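Local coordinates for protein bacillaene synthase decarboxylase PksI (Bacillus subtilis, PDB 4Q1K) that catalyses decarboxylation of the carrier-tethered 3-methylglutaconyl group to a 3-methylcrotonyl group during biosynthesis of the polyketide antibiotic bacillaene, at residues V145-F150 against A181-G186; K167-S172 against R192-K197; G132-I137 against A161-P166; I139-S144 against L199-V204. The protein carries 1 engineered substitution. One frame throughout, in Å; residues are numbered along the deposited sequence.

Interaction 1: residues V145-F150 against A181-G186; sequences VYTANF and AGSYRG
V145 lays its CG2 methyl over the guanidinium of R185, above the centre of that flat group, with V145 CG2 3.4 Å from R185 CZ. The arginine reaches this place by folding back at its second torsion (chi2 -84°), and it is held there by a hydrogen bond from its NH1 to the carbonyl of E143. The other methyl of V145 serves a different neighbour: CG1, anti to the backbone N (chi1 174°), packs on S183 CB at 3.7 Å. All three side chains share one face of a small antiparallel pairing between strands 145-147 and 183-185, in which V145 and R185 form a non-hydrogen-bonded pair.

Y146 and Y184 form the hydrogen-bonded pair, linked by Y146 N to Y184 O (2.8 Å) and Y184 N to Y146 O (2.9 Å). Their rings lie on the other face, and G186 CA meets the edge of the Y146 ring, 3.8 Å from CE2. The hydroxyls are tied down beyond the strands, that of Y146 by the M120 carbonyl and that of Y184 by E176.

Beyond the tyrosines the side chain of T147 takes over: its OG1 donates to G182 O at 2.8 Å, coming from well above the carbonyl plane. A water accepts from A148 N at 2.8 Å and lies within hydrogen-bonding distance of the same G182 O. With strand 123-125 on the far side of 145-147, this is the small second sheet of the crotonase-type core. The G182 carbonyl, held by the T147 hydroxyl and probably also by the water, links the segments where direct backbone bonding gives out.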
loop_
_atom_site.group_PDB
_atom_site.type_symbol
_atom_site.label_atom_id
_atom_site.label_comp_id
_atom_site.label_asym_id
_atom_site.label_seq_id
_atom_site.Cartn_x
_atom_site.Cartn_y
_atom_site.Cartn_z
ATOM N N VAL B 145 -10.905 -17.184 10.854
ATOM C CA VAL B 145 -11.348 -16.854 9.482
ATOM C C VAL B 145 -11.793 -15.411 9.352
ATOM O O VAL B 145 -12.449 -14.898 10.239
ATOM C CB VAL B 145 -12.428 -17.826 9.044
ATOM C CG1 VAL B 145 -12.975 -17.403 7.699
ATOM C CG2 VAL B 145 -11.762 -19.195 8.878
ATOM N N TYR B 146 -11.350 -14.735 8.283
ATOM C CA TYR B 146 -11.715 -13.304 8.039
ATOM C C TYR B 146 -12.319 -13.235 6.659
ATOM O O TYR B 146 -11.777 -13.789 5.723
ATOM C CB TYR B 146 -10.513 -12.366 8.169
ATOM C CG TYR B 146 -9.954 -12.511 9.603
ATOM C CD1 TYR B 146 -10.585 -11.907 10.682
ATOM C CD2 TYR B 146 -8.817 -13.319 9.844
ATOM C CE1 TYR B 146 -10.145 -12.148 11.998
ATOM C CE2 TYR B 146 -8.356 -13.546 11.132
ATOM C CZ TYR B 146 -9.067 -12.982 12.220
ATOM O OH TYR B 146 -8.623 -13.138 13.480
ATOM N N THR B 147 -13.469 -12.552 6.530
ATOM C CA THR B 147 -14.022 -12.487 5.160
ATOM C C THR B 147 -14.869 -11.198 5.054
ATOM O O THR B 147 -15.508 -10.806 6.007
ATOM C CB THR B 147 -14.876 -13.713 4.848
ATOM O OG1 THR B 147 -15.540 -13.554 3.594
ATOM C CG2 THR B 147 -15.991 -13.868 5.889
ATOM N N ALA B 148 -14.840 -10.541 3.896
ATOM C CA ALA B 148 -15.854 -9.470 3.638
ATOM C C ALA B 148 -16.838 -10.159 2.716
ATOM O O ALA B 148 -16.646 -10.165 1.451
ATOM C CB ALA B 148 -15.152 -8.314 2.920
ATOM N N ASN B 149 -17.731 -10.942 3.328
ATOM C CA ASN B 149 -18.524 -11.932 2.532
ATOM C C ASN B 149 -19.849 -11.443 1.858
ATOM O O ASN B 149 -20.522 -12.269 1.290
ATOM C CB ASN B 149 -18.801 -13.173 3.379
ATOM C CG ASN B 149 -19.729 -12.924 4.523
ATOM O OD1 ASN B 149 -20.038 -11.771 4.858
ATOM N ND2 ASN B 149 -20.195 -14.013 5.160
ATOM N N PHE B 150 -20.104 -10.140 1.868
ATOM C CA PHE B 150 -21.273 -9.447 1.293
ATOM C C PHE B 150 -21.638 -10.044 -0.054
ATOM O O PHE B 150 -22.777 -10.485 -0.275
ATOM C CB PHE B 150 -20.956 -7.935 1.147
ATOM C CG PHE B 150 -20.381 -7.334 2.414
ATOM C CD1 PHE B 150 -21.213 -7.001 3.488
ATOM C CD2 PHE B 150 -18.997 -7.170 2.542
ATOM C CE1 PHE B 150 -20.697 -6.443 4.677
ATOM C CE2 PHE B 150 -18.471 -6.618 3.724
ATOM C CZ PHE B 150 -19.302 -6.235 4.756
ATOM N N ALA B 181 -15.376 -12.180 -2.119
ATOM C CA ALA B 181 -16.007 -12.509 -0.821
ATOM C C ALA B 181 -15.479 -13.801 -0.241
ATOM O O ALA B 181 -16.155 -14.518 0.490
ATOM C CB ALA B 181 -17.544 -12.567 -0.971
ATOM N N GLY B 182 -14.209 -14.071 -0.515
ATOM C CA GLY B 182 -13.601 -15.333 -0.060
ATOM C C GLY B 182 -13.317 -15.289 1.438
ATOM O O GLY B 182 -13.308 -14.228 2.070
ATOM N N SER B 183 -13.117 -16.470 2.017
ATOM C CA SER B 183 -12.707 -16.584 3.425
ATOM C C SER B 183 -11.230 -16.841 3.545
ATOM O O SER B 183 -10.716 -17.747 2.876
ATOM C CB SER B 183 -13.412 -17.777 4.057
ATOM O OG SER B 183 -14.783 -17.373 4.269
ATOM N N TYR B 184 -10.544 -16.105 4.409
ATOM C CA TYR B 184 -9.097 -16.262 4.595
ATOM C C TYR B 184 -8.758 -16.528 6.035
ATOM O O TYR B 184 -9.222 -15.797 6.891
ATOM C CB TYR B 184 -8.427 -14.931 4.285
ATOM C CG TYR B 184 -8.661 -14.462 2.859
ATOM C CD1 TYR B 184 -9.821 -13.821 2.470
ATOM C CD2 TYR B 184 -7.683 -14.673 1.885
ATOM C CE1 TYR B 184 -10.030 -13.441 1.104
ATOM C CE2 TYR B 184 -7.895 -14.278 0.547
ATOM C CZ TYR B 184 -9.065 -13.643 0.181
ATOM O OH TYR B 184 -9.254 -13.298 -1.132
ATOM N N ARG B 185 -7.977 -17.582 6.293
ATOM C CA ARG B 185 -7.369 -17.657 7.649
ATOM C C ARG B 185 -6.483 -16.482 7.925
ATOM O O ARG B 185 -5.901 -15.930 7.003
ATOM C CB ARG B 185 -6.539 -18.957 7.828
ATOM C CG ARG B 185 -7.391 -20.204 7.641
ATOM C CD ARG B 185 -8.136 -20.618 8.901
ATOM N NE ARG B 185 -9.189 -21.569 8.532
ATOM C CZ ARG B 185 -10.093 -22.086 9.348
ATOM N NH1 ARG B 185 -10.101 -21.754 10.647
ATOM N NH2 ARG B 185 -11.014 -22.932 8.857
ATOM N N GLY B 186 -6.270 -16.143 9.204
ATOM C CA GLY B 186 -5.296 -15.071 9.470
ATOM C C GLY B 186 -3.934 -15.415 8.898
ATOM O O GLY B 186 -3.195 -14.504 8.389
HETATM O O HOH W 1 -13.461 -11.472 1.617
#

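Interaction 2: residues K167-S172 against R192-K197; sequences KKLGFS and RGVPFK
The turn between helices 161-169 and 171-180 meets the loop that leads from helix 186-192 into strand 197-199, a buried apolar junction in the crotonase fold, close to the trimer interface. L169, at the end of the first helix, carries most of it through a single methyl. Its CD2 lies 3.4 Å from F196 CE2 and nearly as close to CZ, approaching the ring obliquely, while the two side chains cross at about a right angle. A chi2 of -176° sends L169 CD1 straight on, anti to CA, and leaves CD2 as the branch turned to the loop, where it also meets V194 CG1 at 3.7 Å and, more loosely, the P195 ring.

K168 adds its aliphatic base rather than its charge: CB sits at the edge of the F196 ring, in its plane, 4.0 Å from CZ. The chain then bends away, and the ammonium nitrogen bonds to the carbonyl of L133.

On the loop side, G193 closes helix 186-192 with a Schellman motif, and the chain then runs through V194 and P195 to F196. The carbonyl of P195 accepts a hydrogen bond from R192 of a neighbouring subunit, and S172 of that subunit packs on P195 and F196, so the loop faces L169 within its own chain and also takes part in trimer contacts. The pyrrolidine ring of P195 touches the first helix through its CG, which rests 3.5 Å from K168 O.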
loop_
_atom_site.group_PDB
_atom_site.type_symbol
_atom_site.label_atom_id
_atom_site.label_comp_id
_atom_site.label_asym_id
_atom_site.label_seq_id
_atom_site.Cartn_x
_atom_site.Cartn_y
_atom_site.Cartn_z
ATOM N N LYS B 167 -8.130 0.966 2.155
ATOM C CA LYS B 167 -7.274 1.858 3.005
ATOM C C LYS B 167 -6.285 1.010 3.910
ATOM O O LYS B 167 -5.151 1.419 4.146
ATOM C CB LYS B 167 -8.283 2.642 3.887
ATOM C CG LYS B 167 -7.605 3.634 4.838
ATOM C CD LYS B 167 -6.635 4.524 4.122
ATOM C CE LYS B 167 -7.301 5.472 3.153
ATOM N NZ LYS B 167 -6.394 6.634 2.828
ATOM N N LYS B 168 -6.759 -0.079 4.489
ATOM C CA LYS B 168 -5.936 -0.788 5.481
ATOM C C LYS B 168 -5.134 -1.938 4.858
ATOM O O LYS B 168 -4.043 -2.237 5.365
ATOM C CB LYS B 168 -6.867 -1.381 6.545
ATOM C CG LYS B 168 -7.590 -0.337 7.464
ATOM C CD LYS B 168 -6.563 0.573 8.141
ATOM C CE LYS B 168 -7.254 1.626 8.979
ATOM N NZ LYS B 168 -7.388 1.091 10.377
ATOM N N LEU B 169 -5.730 -2.642 3.860
ATOM C CA LEU B 169 -5.042 -3.826 3.275
ATOM C C LEU B 169 -4.500 -3.500 1.915
ATOM O O LEU B 169 -3.786 -4.367 1.338
ATOM C CB LEU B 169 -5.985 -4.989 3.063
ATOM C CG LEU B 169 -6.521 -5.444 4.392
ATOM C CD1 LEU B 169 -7.411 -6.684 4.266
ATOM C CD2 LEU B 169 -5.283 -5.723 5.241
ATOM N N GLY B 170 -4.782 -2.318 1.382
ATOM C CA GLY B 170 -4.115 -1.969 0.097
ATOM C C GLY B 170 -5.091 -2.228 -1.046
ATOM O O GLY B 170 -5.984 -3.063 -0.934
ATOM N N PHE B 171 -4.949 -1.457 -2.128
ATOM C CA PHE B 171 -5.848 -1.519 -3.258
ATOM C C PHE B 171 -5.981 -2.930 -3.852
ATOM O O PHE B 171 -7.083 -3.434 -4.035
ATOM C CB PHE B 171 -5.293 -0.577 -4.413
ATOM C CG PHE B 171 -6.275 -0.560 -5.577
ATOM C CD1 PHE B 171 -7.386 0.274 -5.521
ATOM C CD2 PHE B 171 -6.138 -1.442 -6.684
ATOM C CE1 PHE B 171 -8.343 0.317 -6.572
ATOM C CE2 PHE B 171 -7.104 -1.449 -7.709
ATOM C CZ PHE B 171 -8.174 -0.548 -7.677
ATOM N N SER B 172 -4.851 -3.575 -4.116
ATOM C CA SER B 172 -4.893 -4.817 -4.847
ATOM C C SER B 172 -5.543 -5.936 -4.069
ATOM O O SER B 172 -6.469 -6.641 -4.557
ATOM C CB SER B 172 -3.402 -5.186 -5.240
ATOM O OG SER B 172 -3.474 -6.377 -6.025
ATOM N N ARG B 192 -0.124 -13.312 2.522
ATOM C CA ARG B 192 -0.364 -12.420 1.376
ATOM C C ARG B 192 0.267 -11.069 1.624
ATOM O O ARG B 192 0.272 -10.225 0.757
ATOM C CB ARG B 192 -1.897 -12.311 1.030
ATOM C CG ARG B 192 -2.555 -13.649 0.611
ATOM C CD ARG B 192 -2.031 -14.251 -0.723
ATOM N NE ARG B 192 -2.329 -13.274 -1.735
ATOM C CZ ARG B 192 -3.512 -13.140 -2.348
ATOM N NH1 ARG B 192 -4.552 -13.976 -2.064
ATOM N NH2 ARG B 192 -3.704 -12.173 -3.249
ATOM N N GLY B 193 0.767 -10.815 2.839
ATOM C CA GLY B 193 1.551 -9.639 3.095
ATOM C C GLY B 193 0.878 -8.437 3.851
ATOM O O GLY B 193 1.393 -7.292 3.807
ATOM N N VAL B 194 -0.117 -8.722 4.684
ATOM C CA VAL B 194 -0.905 -7.622 5.361
ATOM C C VAL B 194 -0.041 -7.004 6.450
ATOM O O VAL B 194 0.912 -7.667 6.993
ATOM C CB VAL B 194 -2.211 -8.118 5.943
ATOM C CG1 VAL B 194 -3.111 -8.666 4.839
ATOM C CG2 VAL B 194 -1.989 -9.171 7.044
ATOM N N PRO B 195 -0.252 -5.722 6.712
ATOM C CA PRO B 195 0.597 -4.993 7.718
ATOM C C PRO B 195 0.180 -5.275 9.164
ATOM O O PRO B 195 0.813 -4.719 10.115
ATOM C CB PRO B 195 0.286 -3.512 7.376
ATOM C CG PRO B 195 -1.139 -3.561 6.895
ATOM C CD PRO B 195 -1.201 -4.805 6.032
ATOM N N PHE B 196 -0.914 -5.981 9.348
ATOM C CA PHE B 196 -1.377 -6.259 10.729
ATOM C C PHE B 196 -0.519 -7.362 11.359
ATOM O O PHE B 196 -0.108 -8.315 10.682
ATOM C CB PHE B 196 -2.797 -6.884 10.750
ATOM C CG PHE B 196 -3.821 -6.072 10.001
ATOM C CD1 PHE B 196 -3.672 -4.692 9.886
ATOM C CD2 PHE B 196 -4.871 -6.704 9.341
ATOM C CE1 PHE B 196 -4.618 -3.930 9.212
ATOM C CE2 PHE B 196 -5.781 -5.945 8.623
ATOM C CZ PHE B 196 -5.637 -4.567 8.540
ATOM N N LYS B 197 -0.296 -7.224 12.668
ATOM C CA LYS B 197 0.260 -8.306 13.465
ATOM C C LYS B 197 -0.672 -9.493 13.426
ATOM O O LYS B 197 -1.865 -9.291 13.632
ATOM C CB LYS B 197 0.333 -7.864 14.914
ATOM C CG LYS B 197 1.195 -8.878 15.731
ATOM C CD LYS B 197 2.674 -8.623 15.450
ATOM C CE LYS B 197 3.469 -9.651 16.284
ATOM N NZ LYS B 197 4.923 -9.325 16.283
#

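Interaction 3: residues G132-I137 against A161-P166; sequences GLFADI and ATFIVP
I164 stands over one face of the F134 ring, its CG1 3.7 Å from the ring centroid and only 8° off the normal, a CH-pi contact placed almost exactly over the middle. The rest of the isoleucine spreads across the same ring. I164 CB is 3.6 Å from F134 CZ, I164 CD1 lies 3.7 Å from F134 CD1, and I164 CG2 lies 3.8 Å from F134 CE2, diagonally across the same face. This broad overlap follows from chi1 of -159°, which sets CG1 roughly anti to the backbone N, with chi2 of 60° turning CD1 along the ring.

F163 meets the same phenylalanine differently. F134 CE1 lies near the plane of the F163 ring, at its edge, and is 4.5 Å from F163 CD2, so the two aromatic groups only brush each other. L238, from the long helix 220-252, also packs on F134.

The contact joins the last part of helix 127-133 and the residue after it to helix 161-169 in the buried interior of the crotonase fold, just before the chain passes from 127-133 into strand 137-141 of the main sheet. L133, one residue before the phenylalanine, has its CB directed toward the second helix. Its CD1 meets V165 CG2 at 3.7 Å, the two side chains crossing at a slant, and its CB lies 4.1 Å from I164 CG1. The L133 carbonyl oxygen also touches the isoleucine, 3.5 Å from I164 CG1.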
loop_
_atom_site.group_PDB
_atom_site.type_symbol
_atom_site.label_atom_id
_atom_site.label_comp_id
_atom_site.label_asym_id
_atom_site.label_seq_id
_atom_site.Cartn_x
_atom_site.Cartn_y
_atom_site.Cartn_z
ATOM N N GLY B 132 -13.925 -3.979 12.736
ATOM C CA GLY B 132 -12.604 -4.092 13.325
ATOM C C GLY B 132 -11.567 -3.331 12.518
ATOM O O GLY B 132 -10.687 -2.734 13.089
ATOM N N LEU B 133 -11.727 -3.296 11.204
ATOM C CA LEU B 133 -10.720 -2.637 10.329
ATOM C C LEU B 133 -10.705 -1.136 10.509
ATOM O O LEU B 133 -9.717 -0.453 10.118
ATOM C CB LEU B 133 -10.985 -2.946 8.827
ATOM C CG LEU B 133 -10.845 -4.412 8.490
ATOM C CD1 LEU B 133 -11.230 -4.541 6.995
ATOM C CD2 LEU B 133 -9.375 -4.863 8.689
ATOM N N PHE B 134 -11.785 -0.516 11.052
ATOM C CA PHE B 134 -11.730 0.900 11.334
ATOM C C PHE B 134 -10.982 1.268 12.579
ATOM O O PHE B 134 -10.787 2.446 12.865
ATOM C CB PHE B 134 -13.144 1.422 11.508
ATOM C CG PHE B 134 -13.827 1.756 10.176
ATOM C CD1 PHE B 134 -13.537 2.970 9.520
ATOM C CD2 PHE B 134 -14.736 0.859 9.578
ATOM C CE1 PHE B 134 -14.121 3.291 8.280
ATOM C CE2 PHE B 134 -15.385 1.196 8.400
ATOM C CZ PHE B 134 -15.048 2.410 7.729
ATOM N N ALA B 135 -10.537 0.278 13.344
ATOM C CA ALA B 135 -9.655 0.556 14.546
ATOM C C ALA B 135 -8.256 0.965 14.062
ATOM O O ALA B 135 -7.891 0.805 12.905
ATOM C CB ALA B 135 -9.532 -0.712 15.399
ATOM N N ASP B 136 -7.511 1.699 14.928
ATOM C CA ASP B 136 -6.262 2.339 14.498
ATOM C C ASP B 136 -5.190 1.250 14.438
ATOM O O ASP B 136 -4.261 1.344 13.668
ATOM C CB ASP B 136 -5.880 3.302 15.643
ATOM C CG ASP B 136 -6.979 4.356 15.835
ATOM O OD1 ASP B 136 -7.179 5.170 14.865
ATOM O OD2 ASP B 136 -7.800 4.217 16.764
ATOM N N ILE B 137 -5.360 0.213 15.264
ATOM C CA ILE B 137 -4.402 -0.934 15.273
ATOM C C ILE B 137 -5.178 -2.210 15.158
ATOM O O ILE B 137 -6.168 -2.387 15.944
ATOM C CB ILE B 137 -3.562 -0.962 16.544
ATOM C CG1 ILE B 137 -2.602 0.235 16.458
ATOM C CG2 ILE B 137 -2.640 -2.220 16.504
ATOM C CD1 ILE B 137 -1.984 0.620 17.796
ATOM N N ALA B 161 -17.064 -0.873 3.826
ATOM C CA ALA B 161 -16.077 -1.895 3.472
ATOM C C ALA B 161 -15.317 -1.419 2.232
ATOM O O ALA B 161 -14.106 -1.696 2.103
ATOM C CB ALA B 161 -16.810 -3.198 3.180
ATOM N N THR B 162 -15.989 -0.755 1.257
ATOM C CA THR B 162 -15.194 -0.461 0.003
ATOM C C THR B 162 -14.230 0.690 0.193
ATOM O O THR B 162 -13.348 0.930 -0.652
ATOM C CB THR B 162 -16.158 -0.089 -1.189
ATOM O OG1 THR B 162 -16.838 1.168 -0.868
ATOM C CG2 THR B 162 -17.229 -1.201 -1.353
ATOM N N PHE B 163 -14.309 1.377 1.328
ATOM C CA PHE B 163 -13.316 2.438 1.605
ATOM C C PHE B 163 -12.240 1.843 2.550
ATOM O O PHE B 163 -11.031 1.969 2.294
ATOM C CB PHE B 163 -14.068 3.569 2.307
ATOM C CG PHE B 163 -13.138 4.625 2.842
ATOM C CD1 PHE B 163 -12.499 5.466 1.948
ATOM C CD2 PHE B 163 -12.831 4.690 4.205
ATOM C CE1 PHE B 163 -11.634 6.469 2.405
ATOM C CE2 PHE B 163 -11.900 5.647 4.652
ATOM C CZ PHE B 163 -11.294 6.533 3.732
ATOM N N ILE B 164 -12.663 1.153 3.645
ATOM C CA ILE B 164 -11.680 0.788 4.710
ATOM C C ILE B 164 -10.835 -0.420 4.332
ATOM O O ILE B 164 -9.676 -0.552 4.768
ATOM C CB ILE B 164 -12.379 0.642 6.080
ATOM C CG1 ILE B 164 -11.357 0.792 7.270
ATOM C CG2 ILE B 164 -13.074 -0.701 6.127
ATOM C CD1 ILE B 164 -10.619 2.138 7.354
ATOM N N VAL B 165 -11.386 -1.306 3.506
ATOM C CA VAL B 165 -10.566 -2.456 3.086
ATOM C C VAL B 165 -9.322 -2.040 2.209
ATOM O O VAL B 165 -8.241 -2.432 2.548
ATOM C CB VAL B 165 -11.461 -3.624 2.510
ATOM C CG1 VAL B 165 -10.526 -4.799 2.044
ATOM C CG2 VAL B 165 -12.517 -4.119 3.576
ATOM N N PRO B 166 -9.502 -1.261 1.129
ATOM C CA PRO B 166 -8.356 -0.756 0.393
ATOM C C PRO B 166 -7.486 0.112 1.328
ATOM O O PRO B 166 -6.274 0.110 1.215
ATOM C CB PRO B 166 -8.966 0.102 -0.722
ATOM C CG PRO B 166 -10.453 -0.248 -0.794
ATOM C CD PRO B 166 -10.817 -0.875 0.543
#

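Interaction 4: residues I139-S144 against L199-V204; sequences ILSRES and LPRAEV
E143 OE1 accepts the backbone N-H of R201 at 2.7 Å, on the syn side of the carboxylate but 34° out of its plane, and it also takes the hydroxyl proton of S141 (S141 OG to E143 OE1, 2.8 Å) from the same face. OE2 receives a hydrogen bond from a water that in turn accepts from A202 N. The carboxylate thus engages the first amides of helix 201-215, one directly and one through water.

The R201 side chain returns across the glutamate. Its NH2 donates to S144 OG at 2.8 Å, 15° out of the guanidinium plane, while E143 CG lies over the centre of one guanidinium face; NE bonds to the carbonyl of Q121. The glutamate's methylene, rather than its charged oxygens, therefore faces the guanidinium.

Next to these groups, S141 pairs with L199 in parallel, closed by L199 N to L140 O (2.9 Å) and R142 N to L199 O (2.8 Å). The pairing sets 197-199 at the edge of the main crotonase sheet beside strand 137-141. Packing finishes the contact: I139 CG2 meets V204 CG1 at 3.9 Å, and P200 lies over one face of the R142 guanidinium, toward its rim. With its carboxylate turned to the backbone N-H groups at the start of helix 201-215, E143 is probably stabilised as the anion.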
loop_
_atom_site.group_PDB
_atom_site.type_symbol
_atom_site.label_atom_id
_atom_site.label_comp_id
_atom_site.label_asym_id
_atom_site.label_seq_id
_atom_site.Cartn_x
_atom_site.Cartn_y
_atom_site.Cartn_z
ATOM N N ILE B 139 -5.240 -6.506 15.101
ATOM C CA ILE B 139 -4.372 -7.709 15.278
ATOM C C ILE B 139 -5.226 -8.906 14.891
ATOM O O ILE B 139 -6.345 -8.991 15.352
ATOM C CB ILE B 139 -4.051 -7.880 16.801
ATOM C CG1 ILE B 139 -3.298 -6.631 17.327
ATOM C CG2 ILE B 139 -3.145 -9.128 16.998
ATOM C CD1 ILE B 139 -3.461 -6.495 18.880
ATOM N N LEU B 140 -4.746 -9.819 14.069
ATOM C CA LEU B 140 -5.518 -10.970 13.704
ATOM C C LEU B 140 -4.984 -12.245 14.385
ATOM O O LEU B 140 -3.830 -12.267 14.802
ATOM C CB LEU B 140 -5.425 -11.233 12.187
ATOM C CG LEU B 140 -5.749 -10.047 11.256
ATOM C CD1 LEU B 140 -5.577 -10.560 9.791
ATOM C CD2 LEU B 140 -7.149 -9.503 11.529
ATOM N N SER B 141 -5.844 -13.276 14.429
ATOM C CA SER B 141 -5.444 -14.591 14.885
ATOM C C SER B 141 -5.133 -15.493 13.671
ATOM O O SER B 141 -5.834 -15.539 12.652
ATOM C CB SER B 141 -6.622 -15.219 15.646
ATOM O OG SER B 141 -6.654 -16.642 15.422
ATOM N N ARG B 142 -4.028 -16.229 13.774
ATOM C CA ARG B 142 -3.612 -17.022 12.674
ATOM C C ARG B 142 -4.656 -18.064 12.218
ATOM O O ARG B 142 -4.770 -18.375 10.998
ATOM C CB ARG B 142 -2.324 -17.772 13.189
ATOM C CG ARG B 142 -1.495 -18.339 12.051
ATOM C CD ARG B 142 -0.122 -18.927 12.514
ATOM N NE ARG B 142 0.813 -17.965 13.146
ATOM C CZ ARG B 142 1.851 -18.372 13.892
ATOM N NH1 ARG B 142 2.059 -19.671 14.095
ATOM N NH2 ARG B 142 2.699 -17.508 14.415
ATOM N N GLU B 143 -5.362 -18.665 13.213
ATOM C CA GLU B 143 -6.220 -19.809 12.930
ATOM C C GLU B 143 -7.706 -19.392 12.740
ATOM O O GLU B 143 -8.524 -20.201 12.316
ATOM C CB GLU B 143 -6.025 -20.919 14.012
ATOM C CG GLU B 143 -6.492 -20.559 15.413
ATOM C CD GLU B 143 -5.363 -19.945 16.261
ATOM O OE1 GLU B 143 -4.894 -18.771 15.933
ATOM O OE2 GLU B 143 -4.911 -20.604 17.231
ATOM N N SER B 144 -7.995 -18.097 12.897
ATOM C CA SER B 144 -9.370 -17.599 12.662
ATOM C C SER B 144 -9.623 -17.275 11.211
ATOM O O SER B 144 -8.632 -16.992 10.436
ATOM C CB SER B 144 -9.563 -16.345 13.491
ATOM O OG SER B 144 -9.529 -16.779 14.904
ATOM N N LEU B 199 -1.131 -13.405 15.091
ATOM C CA LEU B 199 -0.594 -14.232 16.199
ATOM C C LEU B 199 -1.511 -15.416 16.424
ATOM O O LEU B 199 -2.691 -15.359 16.045
ATOM C CB LEU B 199 -0.642 -13.413 17.546
ATOM C CG LEU B 199 0.332 -12.218 17.542
ATOM C CD1 LEU B 199 0.072 -11.406 18.813
ATOM C CD2 LEU B 199 1.709 -12.856 17.692
ATOM N N PRO B 200 -0.986 -16.494 17.067
ATOM C CA PRO B 200 -1.846 -17.543 17.592
ATOM C C PRO B 200 -3.003 -16.892 18.394
ATOM O O PRO B 200 -2.751 -15.938 19.134
ATOM C CB PRO B 200 -0.877 -18.319 18.504
ATOM C CG PRO B 200 0.443 -18.129 17.785
ATOM C CD PRO B 200 0.414 -16.634 17.525
ATOM N N ARG B 201 -4.222 -17.359 18.195
ATOM C CA ARG B 201 -5.347 -16.863 18.983
ATOM C C ARG B 201 -5.016 -16.668 20.469
ATOM O O ARG B 201 -5.424 -15.640 21.031
ATOM C CB ARG B 201 -6.587 -17.718 18.805
ATOM C CG ARG B 201 -7.734 -17.454 19.789
ATOM C CD ARG B 201 -8.895 -18.451 19.585
ATOM N NE ARG B 201 -9.405 -18.340 18.223
ATOM C CZ ARG B 201 -9.896 -19.356 17.499
ATOM N NH1 ARG B 201 -9.957 -20.579 18.006
ATOM N NH2 ARG B 201 -10.314 -19.144 16.264
ATOM N N ALA B 202 -4.347 -17.636 21.107
ATOM C CA ALA B 202 -4.108 -17.549 22.598
ATOM C C ALA B 202 -3.212 -16.369 22.968
ATOM O O ALA B 202 -3.037 -16.105 24.146
ATOM C CB ALA B 202 -3.429 -18.867 23.119
ATOM N N GLU B 203 -2.538 -15.733 21.988
ATOM C CA GLU B 203 -1.597 -14.660 22.279
ATOM C C GLU B 203 -2.211 -13.260 21.926
ATOM O O GLU B 203 -1.620 -12.238 22.250
ATOM C CB GLU B 203 -0.322 -14.883 21.462
ATOM C CG GLU B 203 0.445 -16.064 22.050
ATOM C CD GLU B 203 1.608 -16.471 21.149
ATOM O OE1 GLU B 203 2.254 -15.597 20.526
ATOM O OE2 GLU B 203 1.854 -17.685 21.034
ATOM N N VAL B 204 -3.381 -13.221 21.246
ATOM C CA VAL B 204 -3.794 -11.959 20.599
ATOM C C VAL B 204 -4.161 -10.960 21.707
ATOM O O VAL B 204 -3.754 -9.815 21.674
ATOM C CB VAL B 204 -5.033 -12.221 19.670
ATOM C CG1 VAL B 204 -5.767 -10.896 19.290
ATOM C CG2 VAL B 204 -4.572 -13.013 18.395
HETATM O O HOH W 2 -3.837 -20.206 19.731
#

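Overall arrangement
From the N terminus, helix 127-133 runs into strand 137-141, then the turn at 142-144 and strand 145-147. Interaction 3 closes the first loop, bringing helix 161-169 back on 132-137, and interaction 2 follows in series, as the end of that helix meets the loop 192-197. Interaction 1, pairing strands 145-147 and 183-185, crosses both, since its segments alternate with theirs. Interaction 4 closes the widest loop, from strand 137-141 to helix 201-215; interactions 1 and 2 nest within it, while interaction 3 crosses it. Together they tie the small sheet, the edge of the main sheet and the intervening helices, with K168 bridging interactions 2 and 3 and R185 bridging 1 and 4.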